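Local coordinates for protein fasciclin I (Drosophila melanogaster, PDB 1O70) that serves as a neural cell adhesion molecule, of which this chain holds the third and fourth FAS1 domains, at residues 38-51 and 74-86. Sequence-based numbering, arbitrary orientation.
Sequences VLDDINSLTEVTIL and RQILNMHIIKDRL
Two backbone groups grip the hydroxyl of Thr-49: OG1 gives its proton to the carbonyl O of Asp-84, 2.7 Å away, and accepts from Leu-86 N at 2.8 Å in a nearly straight bond (166°). With OG1 anti to the carbonyl carbon (chi1 -64°), the hydroxyl faces the chain that leaves strand 81-82, and threonine suits the place because its one hydroxyl can donate and accept at once, while its beta-branched side chain is well suited to a strand. A valine here would keep the branched shape but is likely to leave Leu-86 N and Asp-84 O without their mate and the extended 84-86 chain less firmly tied to the strand.

The strands themselves pair antiparallel. Thr-49 and Ile-82 form the hydrogen-bonded pair, Ile-82 N reaching Thr-49 O at 2.7 Å and Thr-49 N returning a bond to Ile-82 O at 2.9 Å, and Leu-51 N adds a bond to His-80 O. Ile-82 O takes a further donor, Asp-84 N, across the inverse gamma turn centred on Lys-83. Glu-47 OE1 also meets Arg-85 NE in a salt bridge with a weak, bent hydrogen bond, the carboxylate and guanidinium planes 46° apart.

The opposite face, with Ile-50 and Ile-81, turns to the helices. Ile-81 fits here because its branches part: CG2 lies against Val-48 CG2 at 3.5 Å, while CG1, anti to the carbonyl carbon, carries CD1 to Ile-42 CD1, also at 3.5 Å, and to Val-38 CG1. Val-38 sends its other methyl, CG2, to the aliphatic CG of Arg-74 at 3.7 Å. Phe-27 of helix 21-33 touches both Ile-50 and Leu-77, extending this apolar patch.

Here the edge strand 81-82 joins strand 48-53, whose other neighbour is 145-150, beneath packed helices, as befits the mixed alpha/beta FAS1 fold.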
ATOM      1  N   VAL A  38      14.868  15.644  -9.940  1.00 47.36           N
ATOM      2  CA  VAL A  38      13.533  15.751  -9.391  1.00 44.96           C
ATOM      3  C   VAL A  38      12.977  17.144  -9.672  1.00 44.59           C
ATOM      4  O   VAL A  38      11.841  17.296 -10.125  1.00 42.88           O
ATOM      5  CB  VAL A  38      13.555  15.505  -7.869  1.00 42.54           C
ATOM      6  CG1 VAL A  38      12.192  15.793  -7.275  1.00 39.77           C
ATOM      7  CG2 VAL A  38      13.990  14.072  -7.582  1.00 41.41           C
ATOM      8  N   LEU A  39      13.788  18.162  -9.411  1.00 44.49           N
ATOM      9  CA  LEU A  39      13.369  19.538  -9.623  1.00 46.40           C
ATOM     10  C   LEU A  39      12.965  19.782 -11.082  1.00 47.17           C
ATOM     11  O   LEU A  39      12.072  20.584 -11.360  1.00 46.67           O
ATOM     12  CB  LEU A  39      14.498  20.489  -9.196  1.00 47.66           C
ATOM     13  CG  LEU A  39      14.264  21.996  -8.952  1.00 48.74           C
ATOM     14  CD1 LEU A  39      14.237  22.747 -10.266  1.00 48.54           C
ATOM     15  CD2 LEU A  39      12.977  22.212  -8.166  1.00 48.35           C
ATOM     16  N   ASP A  40      13.602  19.076 -12.013  1.00 48.53           N
ATOM     17  CA  ASP A  40      13.280  19.246 -13.426  1.00 50.27           C
ATOM     18  C   ASP A  40      11.876  18.772 -13.755  1.00 50.09           C
ATOM     19  O   ASP A  40      11.128  19.454 -14.461  1.00 49.63           O
ATOM     20  CB  ASP A  40      14.284  18.498 -14.310  1.00 52.44           C
ATOM     21  CG  ASP A  40      15.647  19.172 -14.343  1.00 54.96           C
ATOM     22  OD1 ASP A  40      15.676  20.429 -14.419  1.00 53.34           O
ATOM     23  OD2 ASP A  40      16.672  18.443 -14.304  1.00 54.62           O
ATOM     24  N   ASP A  41      11.527  17.591 -13.255  1.00 50.04           N
ATOM     25  CA  ASP A  41      10.205  17.028 -13.498  1.00 49.81           C
ATOM     26  C   ASP A  41       9.111  17.884 -12.871  1.00 49.01           C
ATOM     27  O   ASP A  41       8.038  18.071 -13.456  1.00 49.33           O
ATOM     28  CB  ASP A  41      10.136  15.600 -12.956  1.00 50.84           C
ATOM     29  CG  ASP A  41      11.043  14.651 -13.713  1.00 52.31           C
ATOM     30  OD1 ASP A  41      11.045  14.702 -14.965  1.00 51.37           O
ATOM     31  OD2 ASP A  41      11.748  13.855 -13.060  1.00 52.95           O
ATOM     32  N   ILE A  42       9.390  18.403 -11.680  1.00 47.75           N
ATOM     33  CA  ILE A  42       8.436  19.242 -10.976  1.00 46.64           C
ATOM     34  C   ILE A  42       8.111  20.478 -11.799  1.00 47.40           C
ATOM     35  O   ILE A  42       6.942  20.808 -12.004  1.00 48.28           O
ATOM     36  CB  ILE A  42       8.986  19.689  -9.602  1.00 45.20           C
ATOM     37  CG1 ILE A  42       9.184  18.466  -8.702  1.00 42.83           C
ATOM     38  CG2 ILE A  42       8.038  20.700  -8.963  1.00 43.71           C
ATOM     39  CD1 ILE A  42       9.644  18.790  -7.295  1.00 38.55           C
ATOM     40  N   ASN A  43       9.149  21.159 -12.275  1.00 47.55           N
ATOM     41  CA  ASN A  43       8.954  22.363 -13.067  1.00 47.61           C
ATOM     42  C   ASN A  43       8.448  22.103 -14.481  1.00 46.41           C
ATOM     43  O   ASN A  43       8.072  23.037 -15.181  1.00 45.82           O
ATOM     44  CB  ASN A  43      10.248  23.181 -13.113  1.00 47.06           C
ATOM     45  CG  ASN A  43      10.582  23.799 -11.770  1.00 47.62           C
ATOM     46  OD1 ASN A  43       9.684  24.185 -11.012  1.00 49.00           O
ATOM     47  ND2 ASN A  43      11.871  23.916 -11.471  1.00 43.78           N
ATOM     48  N   SER A  44       8.420  20.845 -14.904  1.00 46.75           N
ATOM     49  CA  SER A  44       7.931  20.561 -16.243  1.00 49.43           C
ATOM     50  C   SER A  44       6.467  20.140 -16.190  1.00 50.40           C
ATOM     51  O   SER A  44       5.940  19.608 -17.161  1.00 51.37           O
ATOM     52  CB  SER A  44       8.748  19.455 -16.906  1.00 48.98           C
ATOM     53  OG  SER A  44       8.170  18.189 -16.652  1.00 53.51           O
ATOM     54  N   LEU A  45       5.809  20.376 -15.059  1.00 50.92           N
ATOM     55  CA  LEU A  45       4.406  20.002 -14.912  1.00 52.19           C
ATOM     56  C   LEU A  45       3.493  21.219 -14.991  1.00 53.66           C
ATOM     57  O   LEU A  45       3.795  22.276 -14.432  1.00 54.40           O
ATOM     58  CB  LEU A  45       4.180  19.280 -13.577  1.00 51.54           C
ATOM     59  CG  LEU A  45       4.789  17.882 -13.422  1.00 50.89           C
ATOM     60  CD1 LEU A  45       4.765  17.456 -11.966  1.00 48.73           C
ATOM     61  CD2 LEU A  45       4.025  16.900 -14.294  1.00 48.90           C
ATOM     62  N   THR A  46       2.378  21.065 -15.694  1.00 54.24           N
ATOM     63  CA  THR A  46       1.415  22.147 -15.833  1.00 55.50           C
ATOM     64  C   THR A  46       0.691  22.335 -14.500  1.00 55.18           C
ATOM     65  O   THR A  46       0.302  23.446 -14.152  1.00 56.49           O
ATOM     66  CB  THR A  46       0.407  21.825 -16.941  1.00 56.42           C
ATOM     67  OG1 THR A  46      -0.242  20.582 -16.645  1.00 59.57           O
ATOM     68  CG2 THR A  46       1.122  21.703 -18.281  1.00 56.71           C
ATOM     69  N   GLU A  47       0.524  21.239 -13.760  1.00 54.04           N
ATOM     70  CA  GLU A  47      -0.115  21.264 -12.448  1.00 52.29           C
ATOM     71  C   GLU A  47       0.650  20.292 -11.552  1.00 50.04           C
ATOM     72  O   GLU A  47       0.998  19.188 -11.981  1.00 50.33           O
ATOM     73  CB  GLU A  47      -1.579  20.830 -12.545  1.00 54.64           C
ATOM     74  CG  GLU A  47      -2.370  21.537 -13.633  1.00 60.05           C
ATOM     75  CD  GLU A  47      -3.864  21.282 -13.527  1.00 63.03           C
ATOM     76  OE1 GLU A  47      -4.513  21.886 -12.644  1.00 65.13           O
ATOM     77  OE2 GLU A  47      -4.390  20.470 -14.320  1.00 66.23           O
ATOM     78  N   VAL A  48       0.920  20.697 -10.314  1.00 45.73           N
ATOM     79  CA  VAL A  48       1.661  19.845  -9.390  1.00 42.16           C
ATOM     80  C   VAL A  48       1.320  20.105  -7.921  1.00 40.97           C
ATOM     81  O   VAL A  48       1.173  21.252  -7.501  1.00 42.12           O
ATOM     82  CB  VAL A  48       3.192  20.029  -9.591  1.00 42.06           C
ATOM     83  CG1 VAL A  48       3.579  21.489  -9.388  1.00 39.59           C
ATOM     84  CG2 VAL A  48       3.966  19.126  -8.631  1.00 41.67           C
ATOM     85  N   THR A  49       1.180  19.031  -7.151  1.00 37.38           N
ATOM     86  CA  THR A  49       0.889  19.133  -5.729  1.00 34.28           C
ATOM     87  C   THR A  49       1.935  18.303  -4.999  1.00 33.30           C
ATOM     88  O   THR A  49       2.138  17.122  -5.288  1.00 33.08           O
ATOM     89  CB  THR A  49      -0.524  18.619  -5.384  1.00 32.93           C
ATOM     90  OG1 THR A  49      -1.489  19.460  -6.017  1.00 35.58           O
ATOM     91  CG2 THR A  49      -0.759  18.650  -3.880  1.00 30.92           C
ATOM     92  N   ILE A  50       2.600  18.945  -4.052  1.00 30.39           N
ATOM     93  CA  ILE A  50       3.656  18.314  -3.292  1.00 29.82           C
ATOM     94  C   ILE A  50       3.223  17.986  -1.872  1.00 29.44           C
ATOM     95  O   ILE A  50       2.582  18.803  -1.203  1.00 29.60           O
ATOM     96  CB  ILE A  50       4.880  19.245  -3.228  1.00 30.10           C
ATOM     97  CG1 ILE A  50       5.364  19.536  -4.649  1.00 29.95           C
ATOM     98  CG2 ILE A  50       5.975  18.626  -2.360  1.00 29.61           C
ATOM     99  CD1 ILE A  50       6.540  20.495  -4.729  1.00 27.38           C
ATOM    100  N   LEU A  51       3.562  16.780  -1.423  1.00 26.22           N
ATOM    101  CA  LEU A  51       3.259  16.364  -0.059  1.00 25.17           C
ATOM    102  C   LEU A  51       4.613  16.443   0.613  1.00 25.39           C
ATOM    103  O   LEU A  51       5.441  15.548   0.453  1.00 26.52           O
ATOM    104  CB  LEU A  51       2.732  14.922  -0.010  1.00 22.54           C
ATOM    105  CG  LEU A  51       1.432  14.624  -0.776  1.00 25.03           C
ATOM    106  CD1 LEU A  51       0.930  13.233  -0.389  1.00 24.59           C
ATOM    107  CD2 LEU A  51       0.355  15.664  -0.440  1.00 21.68           C
ATOM    108  N   ARG A  74      15.349   9.351  -4.769  1.00 51.65           N
ATOM    109  CA  ARG A  74      14.662   9.949  -5.900  1.00 51.21           C
ATOM    110  C   ARG A  74      13.284   9.301  -6.055  1.00 49.84           C
ATOM    111  O   ARG A  74      12.297   9.976  -6.346  1.00 49.15           O
ATOM    112  CB  ARG A  74      15.495   9.748  -7.172  1.00 53.73           C
ATOM    113  CG  ARG A  74      15.069  10.604  -8.364  1.00 59.39           C
ATOM    114  CD  ARG A  74      16.137  10.593  -9.462  1.00 62.07           C
ATOM    115  NE  ARG A  74      17.470  10.808  -8.898  1.00 65.64           N
ATOM    116  CZ  ARG A  74      18.419   9.875  -8.829  1.00 67.01           C
ATOM    117  NH1 ARG A  74      18.188   8.657  -9.298  1.00 67.09           N
ATOM    118  NH2 ARG A  74      19.596  10.153  -8.277  1.00 67.52           N
ATOM    119  N   GLN A  75      13.216   7.986  -5.856  1.00 47.38           N
ATOM    120  CA  GLN A  75      11.946   7.285  -5.972  1.00 44.02           C
ATOM    121  C   GLN A  75      11.021   7.702  -4.842  1.00 41.67           C
ATOM    122  O   GLN A  75       9.812   7.856  -5.036  1.00 39.61           O
ATOM    123  CB  GLN A  75      12.151   5.783  -5.917  1.00 45.67           C
ATOM    124  CG  GLN A  75      12.865   5.225  -7.108  1.00 49.05           C
ATOM    125  CD  GLN A  75      12.877   3.713  -7.081  1.00 51.99           C
ATOM    126  OE1 GLN A  75      11.831   3.063  -7.210  1.00 53.90           O
ATOM    127  NE2 GLN A  75      14.061   3.140  -6.900  1.00 52.82           N
ATOM    128  N   ILE A  76      11.598   7.881  -3.661  1.00 37.85           N
ATOM    129  CA  ILE A  76      10.834   8.298  -2.507  1.00 37.30           C
ATOM    130  C   ILE A  76      10.336   9.714  -2.737  1.00 37.81           C
ATOM    131  O   ILE A  76       9.153  10.001  -2.564  1.00 38.46           O
ATOM    132  CB  ILE A  76      11.700   8.225  -1.249  1.00 37.77           C
ATOM    133  CG1 ILE A  76      11.983   6.752  -0.938  1.00 37.97           C
ATOM    134  CG2 ILE A  76      11.025   8.953  -0.093  1.00 36.63           C
ATOM    135  CD1 ILE A  76      12.799   6.512   0.309  1.00 37.91           C
ATOM    136  N   LEU A  77      11.241  10.595  -3.149  1.00 37.48           N
ATOM    137  CA  LEU A  77      10.867  11.973  -3.426  1.00 37.04           C
ATOM    138  C   LEU A  77       9.767  12.029  -4.480  1.00 36.53           C
ATOM    139  O   LEU A  77       8.766  12.723  -4.295  1.00 37.94           O
ATOM    140  CB  LEU A  77      12.079  12.776  -3.914  1.00 36.98           C
ATOM    141  CG  LEU A  77      13.139  13.200  -2.882  1.00 37.91           C
ATOM    142  CD1 LEU A  77      14.398  13.634  -3.606  1.00 35.52           C
ATOM    143  CD2 LEU A  77      12.604  14.333  -2.007  1.00 36.16           C
ATOM    144  N   ASN A  78       9.937  11.288  -5.572  1.00 34.22           N
ATOM    145  CA  ASN A  78       8.957  11.295  -6.650  1.00 34.33           C
ATOM    146  C   ASN A  78       7.534  10.912  -6.276  1.00 33.91           C
ATOM    147  O   ASN A  78       6.591  11.413  -6.883  1.00 35.46           O
ATOM    148  CB  ASN A  78       9.411  10.398  -7.795  1.00 37.08           C
ATOM    149  CG  ASN A  78      10.669  10.900  -8.454  1.00 39.47           C
ATOM    150  OD1 ASN A  78      10.880  12.102  -8.580  1.00 37.61           O
ATOM    151  ND2 ASN A  78      11.515   9.976  -8.888  1.00 42.92           N
ATOM    152  N   MET A  79       7.361  10.033  -5.293  1.00 31.82           N
ATOM    153  CA  MET A  79       6.012   9.639  -4.921  1.00 30.69           C
ATOM    154  C   MET A  79       5.319  10.691  -4.059  1.00 30.21           C
ATOM    155  O   MET A  79       4.118  10.594  -3.798  1.00 27.88           O
ATOM    156  CB  MET A  79       6.001   8.270  -4.223  1.00 31.50           C
ATOM    157  CG  MET A  79       6.735   8.200  -2.916  1.00 33.66           C
ATOM    158  SD  MET A  79       6.542   6.583  -2.102  1.00 38.05           S
ATOM    159  CE  MET A  79       7.605   5.534  -3.132  1.00 30.80           C
ATOM    160  N   HIS A  80       6.070  11.705  -3.625  1.00 29.86           N
ATOM    161  CA  HIS A  80       5.495  12.791  -2.828  1.00 27.99           C
ATOM    162  C   HIS A  80       5.045  13.896  -3.777  1.00 28.84           C
ATOM    163  O   HIS A  80       4.540  14.925  -3.334  1.00 28.23           O
ATOM    164  CB  HIS A  80       6.518  13.389  -1.863  1.00 27.72           C
ATOM    165  CG  HIS A  80       6.777  12.561  -0.642  1.00 28.23           C
ATOM    166  ND1 HIS A  80       7.682  11.522  -0.622  1.00 28.07           N
ATOM    167  CD2 HIS A  80       6.282  12.652   0.616  1.00 28.70           C
ATOM    168  CE1 HIS A  80       7.741  11.014   0.597  1.00 29.12           C
ATOM    169  NE2 HIS A  80       6.901  11.681   1.368  1.00 29.54           N
ATOM    170  N   ILE A  81       5.229  13.681  -5.082  1.00 29.38           N
ATOM    171  CA  ILE A  81       4.868  14.680  -6.091  1.00 29.80           C
ATOM    172  C   ILE A  81       3.704  14.269  -7.005  1.00 32.18           C
ATOM    173  O   ILE A  81       3.873  13.503  -7.963  1.00 31.36           O
ATOM    174  CB  ILE A  81       6.082  15.030  -6.988  1.00 27.99           C
ATOM    175  CG1 ILE A  81       7.283  15.422  -6.127  1.00 29.72           C
ATOM    176  CG2 ILE A  81       5.733  16.177  -7.907  1.00 26.27           C
ATOM    177  CD1 ILE A  81       8.581  15.519  -6.921  1.00 31.77           C
ATOM    178  N   ILE A  82       2.533  14.823  -6.714  1.00 33.47           N
ATOM    179  CA  ILE A  82       1.313  14.554  -7.464  1.00 34.84           C
ATOM    180  C   ILE A  82       1.181  15.368  -8.752  1.00 37.70           C
ATOM    181  O   ILE A  82       1.142  16.598  -8.726  1.00 36.75           O
ATOM    182  CB  ILE A  82       0.087  14.841  -6.584  1.00 34.56           C
ATOM    183  CG1 ILE A  82       0.118  13.923  -5.358  1.00 35.04           C
ATOM    184  CG2 ILE A  82      -1.183  14.666  -7.395  1.00 33.46           C
ATOM    185  CD1 ILE A  82      -0.709  14.398  -4.214  1.00 33.56           C
ATOM    186  N   LYS A  83       1.082  14.670  -9.877  1.00 40.88           N
ATOM    187  CA  LYS A  83       0.950  15.334 -11.166  1.00 44.68           C
ATOM    188  C   LYS A  83      -0.465  15.892 -11.336  1.00 46.45           C
ATOM    189  O   LYS A  83      -1.202  15.477 -12.231  1.00 47.58           O
ATOM    190  CB  LYS A  83       1.278  14.341 -12.288  1.00 46.31           C
ATOM    191  CG  LYS A  83       2.729  13.871 -12.261  1.00 48.46           C
ATOM    192  CD  LYS A  83       2.893  12.436 -12.730  1.00 50.16           C
ATOM    193  CE  LYS A  83       2.551  12.270 -14.198  1.00 51.58           C
ATOM    194  NZ  LYS A  83       2.590  10.835 -14.616  1.00 50.54           N
ATOM    195  N   ASP A  84      -0.836  16.844 -10.480  1.00 46.98           N
ATOM    196  CA  ASP A  84      -2.166  17.446 -10.525  1.00 47.10           C
ATOM    197  C   ASP A  84      -2.328  18.561  -9.480  1.00 46.42           C
ATOM    198  O   ASP A  84      -1.501  18.707  -8.583  1.00 45.75           O
ATOM    199  CB  ASP A  84      -3.211  16.334 -10.327  1.00 49.09           C
ATOM    200  CG  ASP A  84      -4.640  16.855 -10.265  1.00 50.32           C
ATOM    201  OD1 ASP A  84      -4.976  17.830 -10.973  1.00 51.34           O
ATOM    202  OD2 ASP A  84      -5.441  16.258  -9.517  1.00 51.84           O
ATOM    203  N   ARG A  85      -3.380  19.360  -9.621  1.00 45.86           N
ATOM    204  CA  ARG A  85      -3.653  20.445  -8.688  1.00 46.73           C
ATOM    205  C   ARG A  85      -4.667  19.910  -7.677  1.00 45.15           C
ATOM    206  O   ARG A  85      -5.857  19.830  -7.976  1.00 45.14           O
ATOM    207  CB  ARG A  85      -4.251  21.628  -9.437  1.00 49.67           C
ATOM    208  CG  ARG A  85      -4.657  22.777  -8.534  1.00 56.68           C
ATOM    209  CD  ARG A  85      -5.618  23.708  -9.258  1.00 61.59           C
ATOM    210  NE  ARG A  85      -5.009  24.209 -10.479  1.00 65.46           N
ATOM    211  CZ  ARG A  85      -4.006  25.079 -10.491  1.00 68.48           C
ATOM    212  NH1 ARG A  85      -3.519  25.535  -9.342  1.00 67.36           N
ATOM    213  NH2 ARG A  85      -3.483  25.485 -11.645  1.00 69.12           N
ATOM    214  N   LEU A  86      -4.204  19.547  -6.484  1.00 42.87           N
ATOM    215  CA  LEU A  86      -5.097  18.982  -5.483  1.00 40.99           C
ATOM    216  C   LEU A  86      -5.128  19.628  -4.110  1.00 39.66           C
ATOM    217  O   LEU A  86      -4.161  19.535  -3.352  1.00 38.57           O
ATOM    218  CB  LEU A  86      -4.781  17.499  -5.278  1.00 41.28           C
ATOM    219  CG  LEU A  86      -5.159  16.482  -6.346  1.00 42.32           C
ATOM    220  CD1 LEU A  86      -4.790  15.077  -5.863  1.00 42.10           C
ATOM    221  CD2 LEU A  86      -6.652  16.567  -6.617  1.00 43.24           C
TER
HETATM  222  O   HOH W   1      12.497  12.925 -10.905  1.00 27.70           O